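Protein (CD58) (Homo sapiens, PDB 1CCZ) binds CD2 through its amino-terminal immunoglobulin-like domain, and so probably serves in adhesion between T cells and their partner cells. Local coordinates at residues F1-G7 / K87-L93; Y10-H16 / S61-L67; V35-E39 / V53-T57. All blocks are in the same frame, centred on the assembly; numbering follows the deposited sequence. Where two conformers were deposited one is given.

In the fold
The three contacts hold together the two sheets of one immunoglobulin-like sandwich, two within the layers and one between them. Contact 1 pairs neighbouring strands of the six-stranded sheet, contact 2 pairs strands 13-15 and 62-64 of the three-stranded sheet, and contact 3 spans the gap from strand 33-39 to strand 53-55. Centres lie about 11 Å apart for contacts 1 and 2, 12 Å for contacts 2 and 3, and 18 Å for contacts 1 and 3. Along the chain, contact 1 encloses contact 2, which encloses contact 3. The sandwich matches a V-set domain; both disulfides lie beyond it, so hydrogen bonds join strands within each sheet and apolar side chains pack between them.

Contact 1 of 3, residues F1-G7 / K87-L93; sequences FSQQIYG and KFFLYVL
Tyr6 and Tyr91 stand side by side on one face of a parallel strand pair, with Tyr6 CE1 3.4 Å from Tyr91 CD2. Their ring planes differ by just 18°, yet the rings are slid so far apart that they barely overlap. Gln4 completes this cluster. Its chain, bent at chi2 (-87°), carries Gln4 NE2 to within 3.2 Å of Tyr91 CE2, and the same nitrogen donates a hydrogen bond to Tyr6 OH (3.1 Å), which steadies both amide and phenol. On the reverse face the contacts are apolar: Ile5 CG1 meets the edge of the Phe88 ring at CD2 (4.0 Å), while Ile5 CG2 packs on Leu90 CD1. The less ordered Phe1 brings CE1 over a face of the Phe88 ring, 3.4 Å from CZ, with the two planes inclined at 45°.

Behind the side chains lies a regular ladder. Ile5 N donates to Phe89 O (2.8 Å) and Ile5 O accepts from Tyr91 N; Gly7 repeats the pattern, its N donating to Tyr91 O (2.8 Å) and its O accepting from Leu93 N.

Parallel pairing of the first and last strands of the domain is characteristic of the V-set. Strand 2-8 forms an edge of the six-stranded sheet, strand 73-78 flanks strand 86-93 on its other side, and Ile5 and Leu90 pack against Val13 and Phe15 of strand 13-15 in the opposing sheet.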
loop_
_atom_site.group_PDB
_atom_site.type_symbol
_atom_site.label_atom_id
_atom_site.label_comp_id
_atom_site.label_asym_id
_atom_site.label_seq_id
_atom_site.Cartn_x
_atom_site.Cartn_y
_atom_site.Cartn_z
ATOM N N PHE A 1 0.448 -5.562 20.974
ATOM C CA PHE A 1 0.533 -4.542 19.885
ATOM C C PHE A 1 0.536 -5.203 18.500
ATOM O O PHE A 1 1.173 -6.246 18.289
ATOM C CB PHE A 1 1.798 -3.693 20.072
ATOM C CG PHE A 1 1.929 -2.541 19.094
ATOM C CD1 PHE A 1 2.338 -2.760 17.779
ATOM C CD2 PHE A 1 1.706 -1.227 19.509
ATOM C CE1 PHE A 1 2.525 -1.693 16.900
ATOM C CE2 PHE A 1 1.892 -0.150 18.632
ATOM C CZ PHE A 1 2.302 -0.386 17.330
ATOM N N SER A 2 -0.202 -4.584 17.575
ATOM C CA SER A 2 -0.334 -5.034 16.183
ATOM C C SER A 2 -0.576 -3.791 15.319
ATOM O O SER A 2 -1.285 -2.874 15.731
ATOM C CB SER A 2 -1.512 -6.001 16.042
ATOM O OG SER A 2 -1.253 -6.981 15.058
ATOM N N GLN A 3 0.009 -3.743 14.132
ATOM C CA GLN A 3 -0.180 -2.573 13.293
ATOM C C GLN A 3 -0.122 -2.952 11.838
ATOM O O GLN A 3 0.686 -3.798 11.442
ATOM C CB GLN A 3 0.894 -1.544 13.581
ATOM C CG GLN A 3 0.384 -0.296 14.221
ATOM C CD GLN A 3 0.780 0.941 13.442
ATOM O OE1 GLN A 3 -0.044 1.536 12.754
ATOM N NE2 GLN A 3 2.052 1.336 13.542
ATOM N N GLN A 4 -0.995 -2.330 11.048
ATOM C CA GLN A 4 -1.053 -2.582 9.615
ATOM C C GLN A 4 -0.266 -1.469 8.950
ATOM O O GLN A 4 -0.535 -0.289 9.194
ATOM C CB GLN A 4 -2.498 -2.557 9.138
ATOM C CG GLN A 4 -3.361 -3.604 9.797
ATOM C CD GLN A 4 -3.309 -4.925 9.060
ATOM O OE1 GLN A 4 -2.840 -5.940 9.596
ATOM N NE2 GLN A 4 -3.795 -4.924 7.818
ATOM N N ILE A 5 0.717 -1.837 8.131
ATOM C CA ILE A 5 1.543 -0.836 7.459
ATOM C C ILE A 5 1.515 -1.085 5.956
ATOM O O ILE A 5 1.635 -2.219 5.495
ATOM C CB ILE A 5 3.024 -0.868 7.981
ATOM C CG1 ILE A 5 3.050 -0.751 9.510
ATOM C CG2 ILE A 5 3.818 0.285 7.385
ATOM C CD1 ILE A 5 2.839 0.656 10.020
ATOM N N TYR A 6 1.354 -0.009 5.198
ATOM C CA TYR A 6 1.288 -0.099 3.753
ATOM C C TYR A 6 2.443 0.636 3.100
ATOM O O TYR A 6 2.567 1.846 3.234
ATOM C CB TYR A 6 -0.056 0.468 3.284
ATOM C CG TYR A 6 -1.214 -0.259 3.929
ATOM C CD1 TYR A 6 -1.613 -1.513 3.460
ATOM C CD2 TYR A 6 -1.850 0.262 5.060
ATOM C CE1 TYR A 6 -2.603 -2.241 4.101
ATOM C CE2 TYR A 6 -2.850 -0.460 5.714
ATOM C CZ TYR A 6 -3.220 -1.717 5.234
ATOM O OH TYR A 6 -4.175 -2.474 5.902
ATOM N N GLY A 7 3.298 -0.104 2.407
ATOM C CA GLY A 7 4.429 0.528 1.761
ATOM C C GLY A 7 4.372 0.377 0.261
ATOM O O GLY A 7 3.592 -0.417 -0.261
ATOM N N LYS A 87 3.974 -6.269 17.008
ATOM C CA LYS A 87 3.763 -6.910 15.716
ATOM C C LYS A 87 3.334 -5.888 14.689
ATOM O O LYS A 87 2.539 -4.999 14.983
ATOM C CB LYS A 87 2.693 -7.993 15.830
ATOM C CG LYS A 87 3.226 -9.350 16.263
ATOM C CD LYS A 87 2.371 -9.962 17.376
ATOM C CE LYS A 87 1.161 -10.728 16.818
ATOM N NZ LYS A 87 -0.109 -9.905 16.700
ATOM N N PHE A 88 3.886 -6.013 13.485
ATOM C CA PHE A 88 3.565 -5.108 12.390
ATOM C C PHE A 88 3.380 -5.948 11.148
ATOM O O PHE A 88 4.265 -6.746 10.828
ATOM C CB PHE A 88 4.717 -4.136 12.119
ATOM C CG PHE A 88 4.952 -3.145 13.212
ATOM C CD1 PHE A 88 5.663 -3.502 14.357
ATOM C CD2 PHE A 88 4.478 -1.843 13.098
ATOM C CE1 PHE A 88 5.898 -2.573 15.373
ATOM C CE2 PHE A 88 4.709 -0.900 14.108
ATOM C CZ PHE A 88 5.421 -1.266 15.247
ATOM N N PHE A 89 2.237 -5.832 10.466
ATOM C CA PHE A 89 2.103 -6.574 9.216
ATOM C C PHE A 89 2.229 -5.545 8.101
ATOM O O PHE A 89 1.465 -4.579 8.003
ATOM C CB PHE A 89 0.809 -7.424 9.106
ATOM C CG PHE A 89 0.340 -7.953 10.457
ATOM C CD1 PHE A 89 0.028 -7.071 11.479
ATOM C CD2 PHE A 89 0.352 -9.314 10.753
ATOM C CE1 PHE A 89 -0.242 -7.528 12.752
ATOM C CE2 PHE A 89 0.081 -9.774 12.022
ATOM C CZ PHE A 89 -0.211 -8.882 13.025
ATOM N N LEU A 90 3.275 -5.741 7.314
ATOM C CA LEU A 90 3.606 -4.858 6.223
ATOM C C LEU A 90 3.123 -5.419 4.896
ATOM O O LEU A 90 3.374 -6.583 4.572
ATOM C CB LEU A 90 5.130 -4.663 6.174
ATOM C CG LEU A 90 5.711 -4.006 4.914
ATOM C CD1 LEU A 90 5.346 -2.529 4.914
ATOM C CD2 LEU A 90 7.231 -4.196 4.856
ATOM N N TYR A 91 2.410 -4.586 4.142
ATOM C CA TYR A 91 1.954 -4.967 2.812
ATOM C C TYR A 91 2.735 -4.054 1.874
ATOM O O TYR A 91 2.907 -2.864 2.162
ATOM C CB TYR A 91 0.455 -4.732 2.670
ATOM C CG TYR A 91 -0.341 -5.519 3.668
ATOM C CD1 TYR A 91 -0.633 -6.865 3.440
ATOM C CD2 TYR A 91 -0.738 -4.948 4.884
ATOM C CE1 TYR A 91 -1.295 -7.640 4.403
ATOM C CE2 TYR A 91 -1.403 -5.712 5.864
ATOM C CZ TYR A 91 -1.675 -7.065 5.617
ATOM O OH TYR A 91 -2.285 -7.858 6.583
ATOM N N VAL A 92 3.241 -4.614 0.779
ATOM C CA VAL A 92 4.006 -3.842 -0.201
ATOM C C VAL A 92 3.180 -3.752 -1.486
ATOM O O VAL A 92 2.927 -4.757 -2.163
ATOM C CB VAL A 92 5.354 -4.504 -0.502
ATOM C CG1 VAL A 92 6.080 -3.722 -1.577
ATOM C CG2 VAL A 92 6.190 -4.582 0.789
ATOM N N LEU A 93 2.764 -2.536 -1.814
ATOM C CA LEU A 93 1.917 -2.330 -2.966
ATOM C C LEU A 93 2.561 -1.564 -4.087
ATOM O O LEU A 93 3.398 -0.683 -3.890
ATOM C CB LEU A 93 0.642 -1.588 -2.542
ATOM C CG LEU A 93 -0.342 -2.328 -1.636
ATOM C CD1 LEU A 93 0.064 -2.138 -0.209
ATOM C CD2 LEU A 93 -1.722 -1.784 -1.828
#

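Contact 2 of 3, residues Y10-H16 / S61-L67; sequences YGNVTFH and SLTIYNL. With NAG (2-acetamido-2-deoxy-beta-D-glucopyranose), chain C; NAG (2-acetamido-2-deoxy-beta-D-glucopyranose), chain B.
Val13, Thr14 and Phe15 run antiparallel to Leu62, Thr63 and Ile64, the two strand axes 4.6 Å apart at their closest, with 159° between their N-to-C directions. Val13 with Ile64 and Phe15 with Leu62 are hydrogen-bonded pairs, the Leu62 N to Phe15 O bond being weak. Between them Thr14 and Thr63 form a non-hydrogen-bonded pair whose side chains supply the polar link instead: OG1 of Thr14 lies 2.6 Å from OG1 of Thr63, a short hydrogen bond. In both residues OG1 sits beside its own backbone N (chi1 -68° each), which brings the hydroxyls together, while the methyls lie over ring rims: Thr14 CG2 on one face of His16, Thr63 CG2 on one face of Tyr65.

The face bearing Val13, Phe15, Leu62 and Ile64 is apolar. Phe15 CE2 touches Ile64 CD1 at 3.9 Å, and Val13 CG1 meets Leu67 CD1 at 3.8 Å, those two side chains crossing near a right angle. Beyond the strands, Leu67 is fastened at both ends of its backbone, its N to Gly11 O (2.9 Å) and its O to Tyr10 N (2.7 Å).

N-acetylglucosamine is bonded covalently to ND2 of Asn12 and to ND2 of Asn66. Asn12, Val13 and Thr14 make up an N-glycosylation sequon, and Tyr65 CE1 approaches C8 of the Asn12 sugar at 3.8 Å.

Strand 13-15 edges the three-stranded sheet, strand 62-64 lies centrally with strand 53-55 beyond it, and Val13 and Phe15 pack against Ile5 and Leu90 of strands 2-8 and 86-93 in the facing sheet.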
loop_
_atom_site.group_PDB
_atom_site.type_symbol
_atom_site.label_atom_id
_atom_site.label_comp_id
_atom_site.label_asym_id
_atom_site.label_seq_id
_atom_site.Cartn_x
_atom_site.Cartn_y
_atom_site.Cartn_z
ATOM N N TYR A 10 9.863 -0.222 -3.938
ATOM C CA TYR A 10 11.008 0.692 -4.063
ATOM C C TYR A 10 11.006 1.844 -3.060
ATOM O O TYR A 10 11.973 2.593 -2.980
ATOM C CB TYR A 10 11.126 1.244 -5.496
ATOM C CG TYR A 10 11.068 0.169 -6.555
ATOM C CD1 TYR A 10 11.658 -1.086 -6.338
ATOM C CD2 TYR A 10 10.360 0.368 -7.736
ATOM C CE1 TYR A 10 11.532 -2.124 -7.272
ATOM C CE2 TYR A 10 10.223 -0.658 -8.677
ATOM C CZ TYR A 10 10.804 -1.901 -8.436
ATOM O OH TYR A 10 10.599 -2.927 -9.334
ATOM N N GLY A 11 9.932 1.991 -2.290
ATOM C CA GLY A 11 9.892 3.046 -1.287
ATOM C C GLY A 11 10.389 2.519 0.056
ATOM O O GLY A 11 11.115 1.524 0.119
ATOM N N ASN A 12 10.000 3.165 1.141
ATOM C CA ASN A 12 10.424 2.702 2.452
ATOM C C ASN A 12 9.321 2.913 3.473
ATOM O O ASN A 12 8.362 3.635 3.219
ATOM C CB ASN A 12 11.667 3.462 2.885
ATOM C CG ASN A 12 11.417 4.940 3.016
ATOM O OD1 ASN A 12 10.723 5.364 3.938
ATOM N ND2 ASN A 12 11.965 5.734 2.103
ATOM N N VAL A 13 9.454 2.269 4.622
ATOM C CA VAL A 13 8.481 2.420 5.687
ATOM C C VAL A 13 9.236 2.386 6.996
ATOM O O VAL A 13 10.359 1.890 7.061
ATOM C CB VAL A 13 7.463 1.257 5.754
ATOM C CG1 VAL A 13 6.475 1.358 4.628
ATOM C CG2 VAL A 13 8.200 -0.078 5.737
ATOM N N THR A 14 8.612 2.918 8.038
ATOM C CA THR A 14 9.201 2.900 9.360
ATOM C C THR A 14 8.178 2.293 10.317
ATOM O O THR A 14 7.019 2.709 10.332
ATOM C CB THR A 14 9.560 4.308 9.820
ATOM O OG1 THR A 14 10.639 4.791 9.019
ATOM C CG2 THR A 14 9.977 4.304 11.288
ATOM N N PHE A 15 8.595 1.279 11.072
ATOM C CA PHE A 15 7.735 0.631 12.051
ATOM C C PHE A 15 8.013 1.415 13.329
ATOM O O PHE A 15 9.032 1.201 13.990
ATOM C CB PHE A 15 8.131 -0.835 12.230
ATOM C CG PHE A 15 7.914 -1.694 10.997
ATOM C CD1 PHE A 15 6.947 -1.368 10.053
ATOM C CD2 PHE A 15 8.681 -2.832 10.785
ATOM C CE1 PHE A 15 6.750 -2.171 8.913
ATOM C CE2 PHE A 15 8.496 -3.639 9.658
ATOM C CZ PHE A 15 7.530 -3.311 8.720
ATOM N N HIS A 16 7.121 2.351 13.647
ATOM C CA HIS A 16 7.275 3.198 14.829
ATOM C C HIS A 16 6.933 2.477 16.121
ATOM O O HIS A 16 5.831 1.941 16.286
ATOM C CB HIS A 16 6.419 4.454 14.691
ATOM C CG HIS A 16 6.862 5.359 13.578
ATOM N ND1 HIS A 16 7.947 6.200 13.693
ATOM C CD2 HIS A 16 6.376 5.529 12.324
ATOM C CE1 HIS A 16 8.117 6.855 12.555
ATOM N NE2 HIS A 16 7.176 6.465 11.707
ATOM N N SER A 61 12.748 1.735 16.732
ATOM C CA SER A 61 12.001 1.812 15.468
ATOM C C SER A 61 12.845 1.348 14.292
ATOM O O SER A 61 14.007 1.732 14.164
ATOM C CB SER A 61 11.546 3.255 15.193
ATOM O OG SER A 61 10.438 3.617 15.994
ATOM N N LEU A 62 12.245 0.542 13.421
ATOM C CA LEU A 62 12.937 0.018 12.244
ATOM C C LEU A 62 12.467 0.682 10.959
ATOM O O LEU A 62 11.261 0.827 10.743
ATOM C CB LEU A 62 12.696 -1.491 12.112
ATOM C CG LEU A 62 13.337 -2.189 10.911
ATOM C CD1 LEU A 62 14.833 -2.199 11.113
ATOM C CD2 LEU A 62 12.831 -3.598 10.774
ATOM N N THR A 63 13.415 1.095 10.118
ATOM C CA THR A 63 13.089 1.673 8.826
ATOM C C THR A 63 13.664 0.726 7.778
ATOM O O THR A 63 14.831 0.364 7.853
ATOM C CB THR A 63 13.703 3.065 8.634
ATOM O OG1 THR A 63 13.072 3.984 9.527
ATOM C CG2 THR A 63 13.471 3.561 7.198
ATOM N N ILE A 64 12.832 0.294 6.832
ATOM C CA ILE A 64 13.262 -0.596 5.755
ATOM C C ILE A 64 13.240 0.203 4.444
ATOM O O ILE A 64 12.223 0.804 4.094
ATOM C CB ILE A 64 12.314 -1.793 5.602
ATOM C CG1 ILE A 64 12.193 -2.530 6.930
ATOM C CG2 ILE A 64 12.824 -2.723 4.506
ATOM C CD1 ILE A 64 11.213 -3.679 6.915
ATOM N N TYR A 65 14.359 0.221 3.726
ATOM C CA TYR A 65 14.443 0.964 2.473
ATOM C C TYR A 65 14.316 0.046 1.279
ATOM O O TYR A 65 14.477 -1.176 1.389
ATOM C CB TYR A 65 15.772 1.724 2.382
ATOM C CG TYR A 65 15.979 2.707 3.506
ATOM C CD1 TYR A 65 15.438 3.992 3.441
ATOM C CD2 TYR A 65 16.712 2.351 4.646
ATOM C CE1 TYR A 65 15.617 4.904 4.480
ATOM C CE2 TYR A 65 16.902 3.256 5.697
ATOM C CZ TYR A 65 16.355 4.523 5.607
ATOM O OH TYR A 65 16.547 5.415 6.632
ATOM N N ASN A 66 14.008 0.652 0.135
ATOM C CA ASN A 66 13.873 -0.081 -1.109
ATOM C C ASN A 66 13.013 -1.346 -1.032
ATOM O O ASN A 66 13.466 -2.450 -1.355
ATOM C CB ASN A 66 15.262 -0.425 -1.623
ATOM C CG ASN A 66 15.325 -0.417 -3.121
ATOM O OD1 ASN A 66 14.682 0.408 -3.785
ATOM N ND2 ASN A 66 16.096 -1.348 -3.665
ATOM N N LEU A 67 11.760 -1.162 -0.631
ATOM C CA LEU A 67 10.818 -2.260 -0.479
ATOM C C LEU A 67 10.627 -3.107 -1.717
ATOM O O LEU A 67 10.640 -2.600 -2.833
ATOM C CB LEU A 67 9.465 -1.719 -0.015
ATOM C CG LEU A 67 9.464 -1.104 1.389
ATOM C CD1 LEU A 67 8.134 -0.439 1.672
ATOM C CD2 LEU A 67 9.731 -2.202 2.409
HETATM C C1 NAG C . 16.276 -1.397 -5.103
HETATM C C2 NAG C . 17.594 -0.675 -5.492
HETATM C C3 NAG C . 18.241 -1.348 -6.718
HETATM C C4 NAG C . 17.181 -1.919 -7.692
HETATM C C5 NAG C . 16.202 -2.889 -6.985
HETATM C C6 NAG C . 16.469 -4.346 -7.321
HETATM C C7 NAG C . 17.946 1.684 -5.000
HETATM C C8 NAG C . 17.639 3.132 -5.343
HETATM N N2 NAG C . 17.364 0.743 -5.750
HETATM O O3 NAG C . 19.106 -2.396 -6.286
HETATM O O4 NAG C . 16.450 -0.857 -8.301
HETATM O O5 NAG C . 16.291 -2.766 -5.546
HETATM O O6 NAG C . 15.564 -5.199 -6.639
HETATM O O7 NAG C . 18.707 1.434 -4.066
HETATM C C1 NAG B . 11.671 7.153 2.139
HETATM C C2 NAG B . 12.635 7.918 1.236
HETATM C C3 NAG B . 12.272 9.420 1.153
HETATM C C4 NAG B . 10.753 9.692 1.052
HETATM C C5 NAG B . 9.939 8.769 1.965
HETATM C C6 NAG B . 8.448 8.858 1.697
HETATM C C7 NAG B . 14.998 7.523 1.000
HETATM C C8 NAG B . 16.355 7.394 1.670
HETATM N N2 NAG B . 13.968 7.782 1.791
HETATM O O3 NAG B . 12.913 9.996 0.017
HETATM O O4 NAG B . 10.490 11.045 1.411
HETATM O O5 NAG B . 10.320 7.398 1.753
HETATM O O6 NAG B . 7.755 7.775 2.301
HETATM O O7 NAG B . 14.891 7.392 -0.220
HETATM O O HOH W 1 10.927 6.971 15.267
#

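Contact 3 of 3, residues V35-E39 / V53-T57; sequences VAELE and VYLDT
Leu38 and Leu55 reach toward each other tip to tip across the space between two sheets, with Leu38 CG 3.8 Å from Leu55 CD2. Apolar contact carries the pairing: the backbones lie too far apart to bond, the axes of strands 35-39 and 53-55 approaching no closer than 8.1 Å, with 29° between their directions. With CG turned anti to its backbone N (chi1 -169°), Leu55 extends far enough for CD2 to press also on the main chain, 3.8 Å from Glu37 C. Leu38 has a second partner in Thr57, whose side chain it crosses at about a right angle. There CD1 of Leu38 sits 3.4 Å from Thr57 CA, tighter than usual for two carbons, and 3.6 Å from Thr57 CG2. Toward the other end of the interface, Ala36 CB meets Val53 CG2 at 4.1 Å.

The acidic residues turn away from the opposite segment. Glu37 is held by salt bridges to Arg44 and Lys34; Asp56 is hydrogen-bonded to the hydroxyl of Ser59.

Among the backbone bonds to strand 26-30, Trp28 is paired with two successive residues, Val35 and Ala36, the pattern of a classic beta bulge.

Phe43 touches Leu38, Val53 and Leu55, and Trp28 packs on Leu55, so the leucine pair belongs to a larger aromatic and aliphatic layer. Side chains meeting between the six-stranded and three-stranded sheets in this way form part of the hydrophobic core characteristic of an immunoglobulin beta sandwich.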
loop_
_atom_site.group_PDB
_atom_site.type_symbol
_atom_site.label_atom_id
_atom_site.label_comp_id
_atom_site.label_asym_id
_atom_site.label_seq_id
_atom_site.Cartn_x
_atom_site.Cartn_y
_atom_site.Cartn_z
ATOM N N VAL A 35 16.000 -9.874 11.240
ATOM C CA VAL A 35 16.067 -8.812 10.254
ATOM C C VAL A 35 17.242 -7.894 10.613
ATOM O O VAL A 35 18.112 -7.632 9.801
ATOM C CB VAL A 35 14.729 -7.996 10.263
ATOM C CG1 VAL A 35 14.907 -6.646 9.580
ATOM C CG2 VAL A 35 13.632 -8.801 9.599
ATOM N N ALA A 36 17.255 -7.419 11.851
ATOM C CA ALA A 36 18.294 -6.520 12.317
ATOM C C ALA A 36 18.263 -6.535 13.827
ATOM O O ALA A 36 17.252 -6.918 14.429
ATOM C CB ALA A 36 18.015 -5.115 11.829
ATOM N N GLU A 37 19.351 -6.081 14.440
ATOM C CA GLU A 37 19.437 -6.054 15.894
ATOM C C GLU A 37 20.436 -5.035 16.425
ATOM O O GLU A 37 21.312 -4.583 15.701
ATOM C CB GLU A 37 19.841 -7.447 16.398
ATOM C CG GLU A 37 21.288 -7.747 16.153
ATOM C CD GLU A 37 21.654 -9.201 16.352
ATOM O OE1 GLU A 37 20.766 -10.066 16.413
ATOM O OE2 GLU A 37 22.855 -9.488 16.443
ATOM N N LEU A 38 20.244 -4.650 17.683
ATOM C CA LEU A 38 21.150 -3.781 18.436
ATOM C C LEU A 38 21.419 -4.747 19.594
ATOM O O LEU A 38 20.572 -4.943 20.468
ATOM C CB LEU A 38 20.457 -2.528 18.959
ATOM C CG LEU A 38 20.252 -1.420 17.923
ATOM C CD1 LEU A 38 19.536 -0.246 18.570
ATOM C CD2 LEU A 38 21.599 -0.979 17.353
ATOM N N GLU A 39 22.581 -5.388 19.553
ATOM C CA GLU A 39 22.962 -6.384 20.544
ATOM C C GLU A 39 24.385 -6.162 21.073
ATOM O O GLU A 39 25.329 -6.082 20.287
ATOM C CB GLU A 39 22.868 -7.773 19.901
ATOM C CG GLU A 39 23.071 -8.939 20.857
ATOM C CD GLU A 39 22.895 -10.273 20.180
ATOM O OE1 GLU A 39 21.734 -10.688 19.987
ATOM O OE2 GLU A 39 23.915 -10.903 19.832
ATOM N N VAL A 53 18.360 -1.114 5.930
ATOM C CA VAL A 53 17.510 -0.894 7.101
ATOM C C VAL A 53 18.221 0.089 8.040
ATOM O O VAL A 53 19.443 0.214 8.016
ATOM C CB VAL A 53 17.208 -2.209 7.906
ATOM C CG1 VAL A 53 16.501 -3.224 7.039
ATOM C CG2 VAL A 53 18.484 -2.791 8.459
ATOM N N TYR A 54 17.456 0.827 8.826
ATOM C CA TYR A 54 18.043 1.713 9.809
ATOM C C TYR A 54 17.300 1.436 11.118
ATOM O O TYR A 54 16.070 1.399 11.157
ATOM C CB TYR A 54 17.886 3.170 9.443
ATOM C CG TYR A 54 18.111 4.052 10.656
ATOM C CD1 TYR A 54 19.369 4.122 11.263
ATOM C CD2 TYR A 54 17.061 4.791 11.223
ATOM C CE1 TYR A 54 19.577 4.899 12.395
ATOM C CE2 TYR A 54 17.260 5.566 12.350
ATOM C CZ TYR A 54 18.524 5.613 12.929
ATOM O OH TYR A 54 18.732 6.375 14.047
ATOM N N LEU A 55 18.045 1.254 12.197
ATOM C CA LEU A 55 17.441 0.945 13.481
ATOM C C LEU A 55 17.661 2.056 14.494
ATOM O O LEU A 55 18.799 2.320 14.901
ATOM C CB LEU A 55 18.041 -0.364 13.998
ATOM C CG LEU A 55 17.442 -1.079 15.206
ATOM C CD1 LEU A 55 15.919 -0.990 15.191
ATOM C CD2 LEU A 55 17.889 -2.530 15.163
ATOM N N ASP A 56 16.578 2.712 14.899
ATOM C CA ASP A 56 16.667 3.780 15.892
ATOM C C ASP A 56 17.107 3.176 17.232
ATOM O O ASP A 56 16.398 2.379 17.837
ATOM C CB ASP A 56 15.306 4.482 16.036
ATOM C CG ASP A 56 15.377 5.742 16.897
ATOM O OD1 ASP A 56 16.483 6.207 17.249
ATOM O OD2 ASP A 56 14.305 6.273 17.219
ATOM N N THR A 57 18.279 3.561 17.697
ATOM C CA THR A 57 18.809 3.015 18.939
ATOM C C THR A 57 18.086 3.491 20.182
ATOM O O THR A 57 18.282 2.939 21.269
ATOM C CB THR A 57 20.259 3.388 19.103
ATOM O OG1 THR A 57 20.342 4.811 19.238
ATOM C CG2 THR A 57 21.068 2.946 17.880
#